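Local coordinates for protein 4-hydroxybenzoyl-CoA thioesterase (Bacillus halodurans, PDB 5WH9) that probably hydrolyses the thioester of acyl-coenzyme A substrates such as gentisyl-coenzyme A, using a hotdog fold that assembles as a tetramer, at residues V74-S79 and H92-Q97; A60-K65 and V100-H105; V10-T15 and L68-H73; G54-E59 and K107-N112. One frame throughout, in Å; residues are numbered along the deposited sequence.

Overall arrangement
All four contacts belong to one hotdog domain. Contacts 1, 2 and 4 pair strands of its antiparallel sheet: contact 1 joins strands 73-80 and 87-96, while contacts 2 and 4 both use strands 57-64 and 99-111, segment 54-59 running directly into 60-65. Contacts 1 and 2 touch, because strands 87-96 and 99-111 are neighbours. Along the chain, contact 1 is nested within contact 2, and contact 2 within contact 4; contact 3 alternates with contacts 2 and 4 and closes before contact 1 opens. It ties two loops together about 28 Å from contact 4, centre to centre, and reaches contact 1 through the K96-D72 salt bridge. Contacts 2 and 4 meet the second subunit; contact 3 meets the third and fourth.

Contact 1: residues V74-S79 and H92-Q97; sequences VFIRTS and HHFIKQ
F75 and I95 exchange both backbone hydrogen bonds of an antiparallel pair, the shorter running from I95 N to F75 O (2.8 Å) and the other from F75 N to I95 O (3.2 Å). Two residues on, R77 and H93 repeat the pattern, with R77 N 2.9 Å from H93 O. Between them I76 and F94 form a non-hydrogen-bonded pair.

On the face that carries F75, R77 and I95, the F75 ring sits across the I95 side chain. Its CG lies between the backbone N and the carbonyl carbon (chi1 69°), which starts the ring toward I95: CB of I95 stands over one ring face, off centre, and I95 CG2 comes within 3.4 Å of F75 CZ. The extended R77 crosses I95 at about a right angle, its NH1 3.6 Å from I95 CD1. On the other face I76 and F94 run side by side; I76 CG1 lies over the F94 ring, 4.0 Å from its centroid, and I76 CD1 reaches F94 CE2 at 3.5 Å.

This second face turns inward: T78 and H92 pack on helix 25-40, and Y26 of that helix meets F94 edge-to-face. Strand 6-9 flanks segment 74-79, and strand 99-111 flanks segment 92-97.

Contact 2: residues A60-K65 and V100-H105; sequences ATCQFK and VIASGH
T61 and H105 are joined through their backbones: T61 N donates to H105 O at 3.1 Å, nearly straight and in the carbonyl plane, while a return bond from H105 N to T61 O is less certain, the position of that oxygen being doubtful. Q63 and S103 form the next hydrogen-bonded pair. S103 N reaches Q63 O at 3.0 Å, again in the carbonyl plane, whereas the answering bond from Q63 N to S103 O is bent to 134° and weak. Just past the strand, K65 N donates to I101 O (2.9 Å), standing above the carbonyl plane.

Among the non-hydrogen-bonded pairs C62 faces G104, with CA atoms 4.0 Å apart, and F64 faces A102; A102 CB also lies 4.4 Å from C62 SG. The T61 and H105 side chains lie side by side, with T61 OG1 3.3 Å from H105 NE2.

Several outward backbone groups have partners too. H92 and F94 bond to segment 100-105, and A60 O accepts from Y27 OH of the second subunit, whose strand pairs with residues 60-63. Residues 60-63, flanked by a strand on both edges, form an interior stretch of a sheet continued between two subunits, so their peptide bonding joins the hotdog dimer as well as the domain.

Contact 3: residues V10-T15 and L68-H73; sequences VKFGDT and LLFADH
F12 O is gripped twice from T15: the hydroxyl OG1 donates to it in the carbonyl plane at 2.6 Å, and T15 N adds a second bond. The threonine thereby closes the 3-10 turn and leaves its CG2 turned to F70, 3.7 Å from CB. K11 N, at the start of this turn, donates to D14 OD2.

Across the contact V10 N binds D72 O (3.0 Å), and V10 O accepts from A71 N (2.9 Å). V10 CB rests 3.2 Å from L69 O. The F70 ring, its CG anti to the backbone N (chi1 171°), lies against F12: F12 CB stands over one ring face, and the F12 ring turns an edge to it with the planes 66° apart. H35 of the third subunit meets both rings.

Segment 68-73 holds a type II beta turn from L69 to D72; D72 OD2 accepts from L69 N, which stands above the carboxylate plane, and forms a salt bridge with K96 NZ. A turn thus clasps the loop leading from strand 6-9 toward helix 25-40, at a tetramer interface of the hotdog fold.

Contact 4: residues G54-E59 and K107-N112; sequences GFPIVE and KRVWAN
V58 and E59 both face K107 in a classic beta bulge, where segment 54-59 turns a corner at V58 against strand 99-111 of the hotdog sheet. K107 O takes V58 N at 2.7 Å and, weakly, E59 N at 3.4 Å; K107 N donates to E59 O. Beyond the bulge V109 N bonds to P56 O, and G54 and A111 close the far end with two nearly straight bonds, each donor lying above the acceptor's carbonyl plane.

R108 rises from the face it shares with I57, lying beside the F55 side chain. The chain is extended from CG to NE; at its end NH1 donates to F55 O at 2.9 Å, with the oxygen in the guanidinium plane. I57 CD1 lies over one face of the same group, off centre. V58 CG1 meets V109 CG1 (3.8 Å), and P56 CG meets A111 CB.

A second shell fixes the arginine: E106 pairs with NE and D31 of helix 25-40 with NH2, so its charge is probably well balanced. F55 packs on C34 and L38 of the same helix, and H35 meets its ring edge-to-face. E59 pairs antiparallel with a strand of the second subunit.

At the far end G54 O lies above one face of the W110 ring, 3.8 Å from CG and likewise from CD2.

Contact 1: residues V74-S79 and H92-Q97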
loop_
_atom_site.group_PDB
_atom_site.type_symbol
_atom_site.label_atom_id
_atom_site.label_comp_id
_atom_site.label_asym_id
_atom_site.label_seq_id
_atom_site.Cartn_x
_atom_site.Cartn_y
_atom_site.Cartn_z
ATOM N N VAL B 74 -11.285 0.361 -15.279
ATOM C CA VAL B 74 -11.801 -0.939 -14.893
ATOM C C VAL B 74 -13.039 -0.690 -14.100
ATOM O O VAL B 74 -13.199 0.376 -13.499
ATOM C CB VAL B 74 -10.761 -1.727 -14.007
ATOM C CG1 VAL B 74 -11.143 -3.190 -13.878
ATOM C CG2 VAL B 74 -9.366 -1.619 -14.586
ATOM N N PHE B 75 -13.935 -1.658 -14.098
ATOM C CA PHE B 75 -15.020 -1.629 -13.126
ATOM C C PHE B 75 -15.291 -3.037 -12.581
ATOM O O PHE B 75 -14.902 -4.039 -13.180
ATOM C CB PHE B 75 -16.272 -0.931 -13.678
ATOM C CG PHE B 75 -16.986 -1.694 -14.779
ATOM C CD1 PHE B 75 -17.909 -2.687 -14.466
ATOM C CD2 PHE B 75 -16.766 -1.386 -16.117
ATOM C CE1 PHE B 75 -18.588 -3.379 -15.467
ATOM C CE2 PHE B 75 -17.439 -2.072 -17.132
ATOM C CZ PHE B 75 -18.355 -3.078 -16.805
ATOM N N ILE B 76 -15.887 -3.103 -11.404
ATOM C CA ILE B 76 -16.192 -4.386 -10.818
ATOM C C ILE B 76 -17.696 -4.553 -10.750
ATOM O O ILE B 76 -18.400 -3.636 -10.338
ATOM C CB ILE B 76 -15.621 -4.517 -9.393
ATOM C CG1 ILE B 76 -14.097 -4.642 -9.430
ATOM C CG2 ILE B 76 -16.232 -5.718 -8.719
ATOM C CD1 ILE B 76 -13.415 -4.542 -8.050
ATOM N N ARG B 77 -18.184 -5.720 -11.147
ATOM C CA ARG B 77 -19.595 -6.062 -10.982
ATOM C C ARG B 77 -19.752 -6.907 -9.730
ATOM O O ARG B 77 -19.219 -8.019 -9.658
ATOM C CB ARG B 77 -20.116 -6.867 -12.179
ATOM C CG ARG B 77 -20.335 -6.070 -13.443
ATOM C CD ARG B 77 -21.419 -6.700 -14.340
ATOM N NE ARG B 77 -21.542 -5.949 -15.583
ATOM C CZ ARG B 77 -20.942 -6.274 -16.725
ATOM N NH1 ARG B 77 -20.204 -7.375 -16.811
ATOM N NH2 ARG B 77 -21.099 -5.502 -17.794
ATOM N N THR B 78 -20.493 -6.392 -8.753
ATOM C CA THR B 78 -20.657 -7.101 -7.500
ATOM C C THR B 78 -22.070 -7.617 -7.373
ATOM O O THR B 78 -23.028 -6.879 -7.547
ATOM C CB THR B 78 -20.320 -6.211 -6.305
ATOM O OG1 THR B 78 -18.977 -5.737 -6.436
ATOM C CG2 THR B 78 -20.434 -6.986 -5.008
ATOM N N SER B 79 -22.197 -8.906 -7.106
ATOM C CA SER B 79 -23.492 -9.478 -6.809
ATOM C C SER B 79 -23.372 -10.198 -5.470
ATOM O O SER B 79 -22.263 -10.487 -5.023
ATOM C CB SER B 79 -23.922 -10.423 -7.924
ATOM O OG SER B 79 -22.851 -11.244 -8.344
ATOM N N HIS B 92 -17.329 -10.770 -7.234
ATOM C CA HIS B 92 -16.782 -9.595 -7.904
ATOM C C HIS B 92 -16.170 -10.011 -9.214
ATOM O O HIS B 92 -15.345 -10.925 -9.248
ATOM C CB HIS B 92 -15.682 -8.926 -7.073
ATOM C CG HIS B 92 -16.167 -8.327 -5.794
ATOM N ND1 HIS B 92 -15.766 -8.786 -4.561
ATOM C CD2 HIS B 92 -17.034 -7.317 -5.555
ATOM C CE1 HIS B 92 -16.345 -8.071 -3.614
ATOM N NE2 HIS B 92 -17.117 -7.168 -4.191
ATOM N N HIS B 93 -16.546 -9.313 -10.282
ATOM C CA HIS B 93 -16.002 -9.570 -11.598
ATOM C C HIS B 93 -15.346 -8.311 -12.144
ATOM O O HIS B 93 -16.007 -7.280 -12.309
ATOM C CB HIS B 93 -17.113 -10.004 -12.546
ATOM C CG HIS B 93 -17.717 -11.329 -12.210
ATOM N ND1 HIS B 93 -17.040 -12.517 -12.367
ATOM C CD2 HIS B 93 -18.951 -11.658 -11.757
ATOM C CE1 HIS B 93 -17.822 -13.520 -12.014
ATOM N NE2 HIS B 93 -18.988 -13.026 -11.642
ATOM N N PHE B 94 -14.055 -8.402 -12.439
ATOM C CA PHE B 94 -13.318 -7.282 -13.008
ATOM C C PHE B 94 -13.554 -7.234 -14.494
ATOM O O PHE B 94 -13.333 -8.231 -15.215
ATOM C CB PHE B 94 -11.821 -7.403 -12.723
ATOM C CG PHE B 94 -11.496 -7.360 -11.270
ATOM C CD1 PHE B 94 -11.825 -8.434 -10.445
ATOM C CD2 PHE B 94 -10.882 -6.244 -10.713
ATOM C CE1 PHE B 94 -11.543 -8.390 -9.097
ATOM C CE2 PHE B 94 -10.591 -6.195 -9.355
ATOM C CZ PHE B 94 -10.920 -7.268 -8.555
ATOM N N ILE B 95 -14.034 -6.080 -14.945
ATOM C CA ILE B 95 -14.283 -5.865 -16.350
ATOM C C ILE B 95 -13.333 -4.803 -16.908
ATOM O O ILE B 95 -13.272 -3.678 -16.428
ATOM C CB ILE B 95 -15.760 -5.507 -16.629
ATOM C CG1 ILE B 95 -16.650 -6.730 -16.436
ATOM C CG2 ILE B 95 -15.937 -5.033 -18.071
ATOM C CD1 ILE B 95 -17.123 -6.932 -15.050
ATOM N N LYS B 96 -12.570 -5.198 -17.908
ATOM C CA LYS B 96 -11.731 -4.289 -18.654
ATOM C C LYS B 96 -12.024 -4.482 -20.137
ATOM O O LYS B 96 -12.039 -5.621 -20.632
ATOM C CB LYS B 96 -10.261 -4.599 -18.386
ATOM C CG LYS B 96 -9.331 -4.060 -19.438
ATOM C CD LYS B 96 -7.895 -4.348 -19.084
ATOM C CE LYS B 96 -7.052 -4.582 -20.325
ATOM N NZ LYS B 96 -5.596 -4.518 -20.005
ATOM N N GLN B 97 -12.273 -3.371 -20.830
ATOM C CA GLN B 97 -12.521 -3.389 -22.263
ATOM C C GLN B 97 -13.690 -4.307 -22.557
ATOM O O GLN B 97 -13.667 -5.065 -23.520
ATOM C CB GLN B 97 -11.270 -3.850 -23.014
ATOM C CG GLN B 97 -10.050 -2.981 -22.736
ATOM C CD GLN B 97 -8.840 -3.396 -23.553
ATOM O OE1 GLN B 97 -8.693 -4.562 -23.914
ATOM N NE2 GLN B 97 -7.975 -2.438 -23.858
#

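Contact 2: residues A60-K65 and V100-H105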
loop_
_atom_site.group_PDB
_atom_site.type_symbol
_atom_site.label_atom_id
_atom_site.label_comp_id
_atom_site.label_asym_id
_atom_site.label_seq_id
_atom_site.Cartn_x
_atom_site.Cartn_y
_atom_site.Cartn_z
ATOM N N ALA B 60 -11.365 -15.107 1.104
ATOM C CA ALA B 60 -11.373 -14.378 -0.160
ATOM C C ALA B 60 -10.538 -15.058 -1.238
ATOM O O ALA B 60 -9.449 -15.561 -0.970
ATOM C CB ALA B 60 -10.932 -12.929 0.043
ATOM N N THR B 61 -11.056 -15.056 -2.462
ATOM C CA THR B 61 -10.461 -15.787 -3.568
ATOM C C THR B 61 -10.490 -14.942 -4.829
ATOM O O THR B 61 -11.465 -14.261 -5.107
ATOM C CB THR B 61 -11.240 -17.070 -3.858
ATOM O OG1 THR B 61 -11.589 -17.713 -2.627
ATOM C CG2 THR B 61 -10.406 -18.023 -4.702
ATOM N N CYS B 62 -9.425 -14.988 -5.606
ATOM C CA CYS B 62 -9.427 -14.282 -6.863
ATOM C C CYS B 62 -8.684 -15.085 -7.920
ATOM O O CYS B 62 -7.703 -15.799 -7.645
ATOM C CB CYS B 62 -8.852 -12.856 -6.725
ATOM S SG CYS B 62 -9.437 -11.681 -8.056
ATOM N N GLN B 63 -9.184 -14.967 -9.138
ATOM C CA GLN B 63 -8.707 -15.751 -10.241
ATOM C C GLN B 63 -8.373 -14.765 -11.352
ATOM O O GLN B 63 -9.250 -14.075 -11.860
ATOM C CB GLN B 63 -9.815 -16.713 -10.657
ATOM C CG GLN B 63 -9.403 -17.806 -11.609
ATOM C CD GLN B 63 -10.557 -18.745 -11.921
ATOM O OE1 GLN B 63 -11.299 -18.544 -12.891
ATOM N NE2 GLN B 63 -10.723 -19.772 -11.091
ATOM N N PHE B 64 -7.101 -14.704 -11.721
ATOM C CA PHE B 64 -6.603 -13.690 -12.640
ATOM C C PHE B 64 -6.474 -14.255 -14.054
ATOM O O PHE B 64 -5.728 -15.206 -14.273
ATOM C CB PHE B 64 -5.249 -13.172 -12.132
ATOM C CG PHE B 64 -5.245 -12.858 -10.661
ATOM C CD1 PHE B 64 -4.924 -13.835 -9.731
ATOM C CD2 PHE B 64 -5.609 -11.601 -10.204
ATOM C CE1 PHE B 64 -4.944 -13.567 -8.372
ATOM C CE2 PHE B 64 -5.628 -11.324 -8.848
ATOM C CZ PHE B 64 -5.287 -12.321 -7.928
ATOM N N LYS B 65 -7.196 -13.669 -15.007
ATOM C CA LYS B 65 -7.220 -14.182 -16.378
ATOM C C LYS B 65 -6.252 -13.428 -17.270
ATOM O O LYS B 65 -5.459 -14.031 -17.985
ATOM C CB LYS B 65 -8.630 -14.113 -16.976
ATOM C CG LYS B 65 -9.705 -14.735 -16.092
ATOM C CD LYS B 65 -9.260 -16.081 -15.503
ATOM C CE LYS B 65 -9.226 -17.177 -16.568
ATOM N NZ LYS B 65 -9.391 -18.546 -15.992
ATOM N N VAL B 100 -14.286 -9.805 -18.891
ATOM C CA VAL B 100 -13.880 -10.233 -17.548
ATOM C C VAL B 100 -12.410 -10.692 -17.502
ATOM O O VAL B 100 -12.041 -11.722 -18.074
ATOM C CB VAL B 100 -14.786 -11.358 -16.983
ATOM C CG1 VAL B 100 -14.329 -11.732 -15.585
ATOM C CG2 VAL B 100 -16.254 -10.919 -16.950
ATOM N N ILE B 101 -11.575 -9.925 -16.817
ATOM C CA ILE B 101 -10.150 -10.236 -16.750
ATOM C C ILE B 101 -9.707 -10.769 -15.384
ATOM O O ILE B 101 -8.529 -11.046 -15.168
ATOM C CB ILE B 101 -9.303 -9.004 -17.124
ATOM C CG1 ILE B 101 -9.577 -7.853 -16.143
ATOM C CG2 ILE B 101 -9.591 -8.586 -18.558
ATOM C CD1 ILE B 101 -8.887 -8.069 -14.746
ATOM N N ALA B 102 -10.653 -10.907 -14.468
ATOM C CA ALA B 102 -10.396 -11.507 -13.167
ATOM C C ALA B 102 -11.737 -11.638 -12.481
ATOM O O ALA B 102 -12.634 -10.836 -12.732
ATOM C CB ALA B 102 -9.449 -10.620 -12.331
ATOM N N SER B 103 -11.886 -12.638 -11.620
ATOM C CA SER B 103 -13.114 -12.770 -10.841
ATOM C C SER B 103 -12.869 -13.474 -9.516
ATOM O O SER B 103 -12.140 -14.457 -9.441
ATOM C CB SER B 103 -14.204 -13.486 -11.643
ATOM O OG SER B 103 -13.748 -14.737 -12.128
ATOM N N GLY B 104 -13.473 -12.952 -8.460
ATOM C CA GLY B 104 -13.336 -13.580 -7.176
ATOM C C GLY B 104 -14.559 -13.453 -6.317
ATOM O O GLY B 104 -15.634 -13.056 -6.772
ATOM N N HIS B 105 -14.400 -13.797 -5.052
ATOM C CA HIS B 105 -15.471 -13.565 -4.104
ATOM C C HIS B 105 -14.883 -13.284 -2.743
ATOM O O HIS B 105 -13.699 -13.523 -2.496
ATOM C CB HIS B 105 -16.443 -14.757 -4.048
ATOM C CG HIS B 105 -15.826 -16.023 -3.548
ATOM N ND1 HIS B 105 -15.754 -16.338 -2.205
ATOM C CD2 HIS B 105 -15.250 -17.056 -4.209
ATOM C CE1 HIS B 105 -15.155 -17.508 -2.062
ATOM N NE2 HIS B 105 -14.842 -17.965 -3.263
#

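Contact 3: residues V10-T15 and L68-H73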
loop_
_atom_site.group_PDB
_atom_site.type_symbol
_atom_site.label_atom_id
_atom_site.label_comp_id
_atom_site.label_asym_id
_atom_site.label_seq_id
_atom_site.Cartn_x
_atom_site.Cartn_y
_atom_site.Cartn_z
ATOM N N VAL B 10 -6.336 2.074 -12.662
ATOM C CA VAL B 10 -5.035 1.627 -12.192
ATOM C C VAL B 10 -4.033 2.780 -12.052
ATOM O O VAL B 10 -3.659 3.436 -13.040
ATOM C CB VAL B 10 -4.456 0.559 -13.139
ATOM C CG1 VAL B 10 -3.075 0.147 -12.695
ATOM C CG2 VAL B 10 -5.377 -0.643 -13.187
ATOM N N LYS B 11 -3.616 3.035 -10.820
ATOM C CA LYS B 11 -2.593 4.032 -10.552
ATOM C C LYS B 11 -1.214 3.444 -10.824
ATOM O O LYS B 11 -0.988 2.241 -10.682
ATOM C CB LYS B 11 -2.638 4.469 -9.085
ATOM C CG LYS B 11 -4.026 4.818 -8.592
ATOM C CD LYS B 11 -4.782 5.704 -9.594
ATOM C CE LYS B 11 -6.145 6.050 -9.060
ATOM N NZ LYS B 11 -6.703 7.232 -9.775
ATOM N N PHE B 12 -0.288 4.311 -11.197
ATOM C CA PHE B 12 1.105 3.933 -11.330
ATOM C C PHE B 12 1.566 3.120 -10.106
ATOM O O PHE B 12 2.226 2.084 -10.234
ATOM C CB PHE B 12 1.931 5.210 -11.471
ATOM C CG PHE B 12 3.364 4.963 -11.725
ATOM C CD1 PHE B 12 3.762 4.267 -12.853
ATOM C CD2 PHE B 12 4.318 5.409 -10.837
ATOM C CE1 PHE B 12 5.091 4.035 -13.096
ATOM C CE2 PHE B 12 5.652 5.169 -11.075
ATOM C CZ PHE B 12 6.036 4.481 -12.210
ATOM N N GLY B 13 1.187 3.589 -8.926
ATOM C CA GLY B 13 1.599 2.979 -7.679
ATOM C C GLY B 13 1.008 1.611 -7.396
ATOM O O GLY B 13 1.415 0.963 -6.423
ATOM N N ASP B 14 0.055 1.185 -8.227
ATOM C CA ASP B 14 -0.545 -0.145 -8.143
ATOM C C ASP B 14 0.244 -1.147 -8.968
ATOM O O ASP B 14 -0.037 -2.349 -8.925
ATOM C CB ASP B 14 -1.977 -0.135 -8.676
ATOM C CG ASP B 14 -2.904 0.710 -7.837
ATOM O OD1 ASP B 14 -2.778 0.663 -6.593
ATOM O OD2 ASP B 14 -3.750 1.429 -8.424
ATOM N N THR B 15 1.218 -0.652 -9.730
ATOM C CA THR B 15 2.053 -1.528 -10.547
ATOM C C THR B 15 3.316 -1.934 -9.781
ATOM O O THR B 15 3.618 -1.399 -8.710
ATOM C CB THR B 15 2.431 -0.874 -11.894
ATOM O OG1 THR B 15 3.369 0.191 -11.678
ATOM C CG2 THR B 15 1.197 -0.325 -12.586
ATOM N N LEU B 68 -3.751 -6.339 -15.713
ATOM C CA LEU B 68 -4.052 -4.921 -15.626
ATOM C C LEU B 68 -2.719 -4.184 -15.588
ATOM O O LEU B 68 -1.755 -4.660 -14.997
ATOM C CB LEU B 68 -4.861 -4.626 -14.369
ATOM C CG LEU B 68 -6.267 -5.222 -14.265
ATOM C CD1 LEU B 68 -6.921 -4.980 -12.904
ATOM C CD2 LEU B 68 -7.162 -4.712 -15.397
ATOM N N LEU B 69 -3.003 -3.193 -16.306
ATOM C CA LEU B 69 -1.847 -2.361 -16.597
ATOM C C LEU B 69 -2.086 -0.949 -16.099
ATOM O O LEU B 69 -3.223 -0.555 -15.849
ATOM C CB LEU B 69 -1.558 -2.344 -18.093
ATOM C CG LEU B 69 -1.329 -3.660 -18.839
ATOM C CD1 LEU B 69 -1.188 -3.384 -20.345
ATOM C CD2 LEU B 69 -0.103 -4.385 -18.318
ATOM N N PHE B 70 -1.007 -0.195 -15.945
ATOM C CA PHE B 70 -1.114 1.200 -15.540
ATOM C C PHE B 70 -2.066 1.992 -16.443
ATOM O O PHE B 70 -1.966 1.956 -17.672
ATOM C CB PHE B 70 0.277 1.839 -15.489
ATOM C CG PHE B 70 0.259 3.328 -15.294
ATOM C CD1 PHE B 70 -0.615 3.917 -14.407
ATOM C CD2 PHE B 70 1.128 4.139 -16.006
ATOM C CE1 PHE B 70 -0.621 5.284 -14.233
ATOM C CE2 PHE B 70 1.124 5.493 -15.837
ATOM C CZ PHE B 70 0.256 6.070 -14.952
ATOM N N ALA B 71 -3.013 2.674 -15.802
ATOM C CA ALA B 71 -3.969 3.583 -16.450
ATOM C C ALA B 71 -5.186 2.873 -16.998
ATOM O O ALA B 71 -6.095 3.514 -17.511
ATOM C CB ALA B 71 -3.308 4.458 -17.536
ATOM N N ASP B 72 -5.219 1.555 -16.881
ATOM C CA ASP B 72 -6.414 0.830 -17.285
ATOM C C ASP B 72 -7.635 1.400 -16.575
ATOM O O ASP B 72 -7.558 1.747 -15.395
ATOM C CB ASP B 72 -6.286 -0.661 -16.991
ATOM C CG ASP B 72 -5.573 -1.396 -18.085
ATOM O OD1 ASP B 72 -5.344 -0.760 -19.139
ATOM O OD2 ASP B 72 -5.251 -2.593 -17.897
ATOM N N HIS B 73 -8.733 1.542 -17.318
ATOM C CA HIS B 73 -10.034 1.850 -16.732
ATOM C C HIS B 73 -10.671 0.506 -16.446
ATOM O O HIS B 73 -10.608 -0.399 -17.278
ATOM C CB HIS B 73 -10.929 2.604 -17.714
ATOM C CG HIS B 73 -10.371 3.918 -18.164
ATOM N ND1 HIS B 73 -10.903 5.126 -17.764
ATOM C CD2 HIS B 73 -9.344 4.214 -18.995
ATOM C CE1 HIS B 73 -10.223 6.109 -18.327
ATOM N NE2 HIS B 73 -9.270 5.583 -19.077
#

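Contact 4: residues G54-E59 and K107-N112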
loop_
_atom_site.group_PDB
_atom_site.type_symbol
_atom_site.label_atom_id
_atom_site.label_comp_id
_atom_site.label_asym_id
_atom_site.label_seq_id
_atom_site.Cartn_x
_atom_site.Cartn_y
_atom_site.Cartn_z
ATOM N N GLY B 54 -19.093 -3.672 11.571
ATOM C CA GLY B 54 -18.326 -4.056 10.400
ATOM C C GLY B 54 -18.828 -5.309 9.707
ATOM O O GLY B 54 -19.837 -5.900 10.111
ATOM N N PHE B 55 -18.122 -5.704 8.650
ATOM C CA PHE B 55 -18.481 -6.874 7.854
ATOM C C PHE B 55 -17.180 -7.542 7.458
ATOM O O PHE B 55 -16.828 -7.600 6.283
ATOM C CB PHE B 55 -19.293 -6.467 6.614
ATOM C CG PHE B 55 -18.943 -5.104 6.102
ATOM C CD1 PHE B 55 -19.492 -3.976 6.680
ATOM C CD2 PHE B 55 -18.017 -4.944 5.085
ATOM C CE1 PHE B 55 -19.145 -2.707 6.234
ATOM C CE2 PHE B 55 -17.669 -3.678 4.633
ATOM C CZ PHE B 55 -18.238 -2.562 5.210
ATOM N N PRO B 56 -16.453 -8.046 8.461
ATOM C CA PRO B 56 -15.104 -8.606 8.321
ATOM C C PRO B 56 -15.059 -9.771 7.344
ATOM O O PRO B 56 -16.010 -10.539 7.247
ATOM C CB PRO B 56 -14.797 -9.108 9.730
ATOM C CG PRO B 56 -15.656 -8.271 10.608
ATOM C CD PRO B 56 -16.927 -8.112 9.850
ATOM N N ILE B 57 -13.939 -9.909 6.653
ATOM C CA ILE B 57 -13.759 -10.986 5.706
ATOM C C ILE B 57 -13.463 -12.273 6.477
ATOM O O ILE B 57 -12.740 -12.250 7.477
ATOM C CB ILE B 57 -12.582 -10.660 4.781
ATOM C CG1 ILE B 57 -12.563 -11.581 3.571
ATOM C CG2 ILE B 57 -11.250 -10.732 5.549
ATOM C CD1 ILE B 57 -13.522 -11.148 2.516
ATOM N N VAL B 58 -14.023 -13.396 6.036
ATOM C CA VAL B 58 -13.592 -14.689 6.585
ATOM C C VAL B 58 -12.790 -15.486 5.561
ATOM O O VAL B 58 -11.971 -16.340 5.922
ATOM C CB VAL B 58 -14.757 -15.543 7.094
ATOM C CG1 VAL B 58 -15.248 -15.026 8.419
ATOM C CG2 VAL B 58 -15.871 -15.515 6.125
ATOM N N GLU B 59 -13.025 -15.190 4.286
ATOM C CA GLU B 59 -12.361 -15.889 3.201
ATOM C C GLU B 59 -12.422 -15.066 1.909
ATOM O O GLU B 59 -13.408 -14.398 1.650
ATOM C CB GLU B 59 -13.017 -17.259 3.006
ATOM C CG GLU B 59 -12.364 -18.141 1.956
ATOM C CD GLU B 59 -12.826 -19.586 2.055
ATOM O OE1 GLU B 59 -13.912 -19.833 2.641
ATOM O OE2 GLU B 59 -12.092 -20.479 1.568
ATOM N N LYS B 107 -16.107 -14.092 1.276
ATOM C CA LYS B 107 -17.044 -14.495 2.313
ATOM C C LYS B 107 -16.914 -13.522 3.473
ATOM O O LYS B 107 -15.816 -13.308 3.990
ATOM C CB LYS B 107 -16.749 -15.903 2.808
ATOM C CG LYS B 107 -17.784 -16.413 3.811
ATOM C CD LYS B 107 -17.821 -17.946 3.874
ATOM C CE LYS B 107 -18.803 -18.401 4.947
ATOM N NZ LYS B 107 -19.031 -19.885 4.961
ATOM N N ARG B 108 -18.023 -12.917 3.875
ATOM C CA ARG B 108 -17.990 -11.965 4.980
ATOM C C ARG B 108 -19.052 -12.263 6.036
ATOM O O ARG B 108 -20.092 -12.865 5.756
ATOM C CB ARG B 108 -18.143 -10.527 4.472
ATOM C CG ARG B 108 -17.078 -10.058 3.486
ATOM C CD ARG B 108 -17.356 -8.617 3.073
ATOM N NE ARG B 108 -16.343 -8.036 2.195
ATOM C CZ ARG B 108 -15.347 -7.255 2.611
ATOM N NH1 ARG B 108 -15.219 -6.971 3.900
ATOM N NH2 ARG B 108 -14.477 -6.759 1.737
ATOM N N VAL B 109 -18.783 -11.829 7.257
ATOM C CA VAL B 109 -19.731 -11.990 8.342
ATOM C C VAL B 109 -20.098 -10.610 8.841
ATOM O O VAL B 109 -19.605 -9.621 8.309
ATOM C CB VAL B 109 -19.147 -12.839 9.491
ATOM C CG1 VAL B 109 -18.879 -14.255 9.002
ATOM C CG2 VAL B 109 -17.885 -12.209 10.045
ATOM N N TRP B 110 -20.965 -10.534 9.844
ATOM C CA TRP B 110 -21.312 -9.254 10.439
ATOM C C TRP B 110 -20.810 -9.234 11.868
ATOM O O TRP B 110 -21.011 -10.202 12.603
ATOM C CB TRP B 110 -22.822 -9.049 10.409
ATOM C CG TRP B 110 -23.220 -7.604 10.381
ATOM C CD1 TRP B 110 -23.487 -6.805 11.454
ATOM C CD2 TRP B 110 -23.390 -6.784 9.216
ATOM N NE1 TRP B 110 -23.819 -5.544 11.032
ATOM C CE2 TRP B 110 -23.764 -5.502 9.663
ATOM C CE3 TRP B 110 -23.265 -7.012 7.836
ATOM C CZ2 TRP B 110 -24.018 -4.447 8.782
ATOM C CZ3 TRP B 110 -23.513 -5.964 6.960
ATOM C CH2 TRP B 110 -23.886 -4.699 7.436
ATOM N N ALA B 111 -20.148 -8.147 12.260
ATOM C CA ALA B 111 -19.590 -8.044 13.606
ATOM C C ALA B 111 -19.815 -6.672 14.240
ATOM O O ALA B 111 -20.157 -5.699 13.549
ATOM C CB ALA B 111 -18.101 -8.387 13.601
ATOM N N ASN B 112 -19.602 -6.606 15.555
ATOM C CA ASN B 112 -19.783 -5.369 16.308
ATOM C C ASN B 112 -18.615 -5.054 17.242
ATOM O O ASN B 112 -17.623 -5.787 17.281
ATOM C CB ASN B 112 -21.097 -5.409 17.090
ATOM C CG ASN B 112 -21.508 -4.044 17.599
ATOM O OD1 ASN B 112 -21.307 -3.720 18.768
ATOM N ND2 ASN B 112 -22.083 -3.228 16.716
#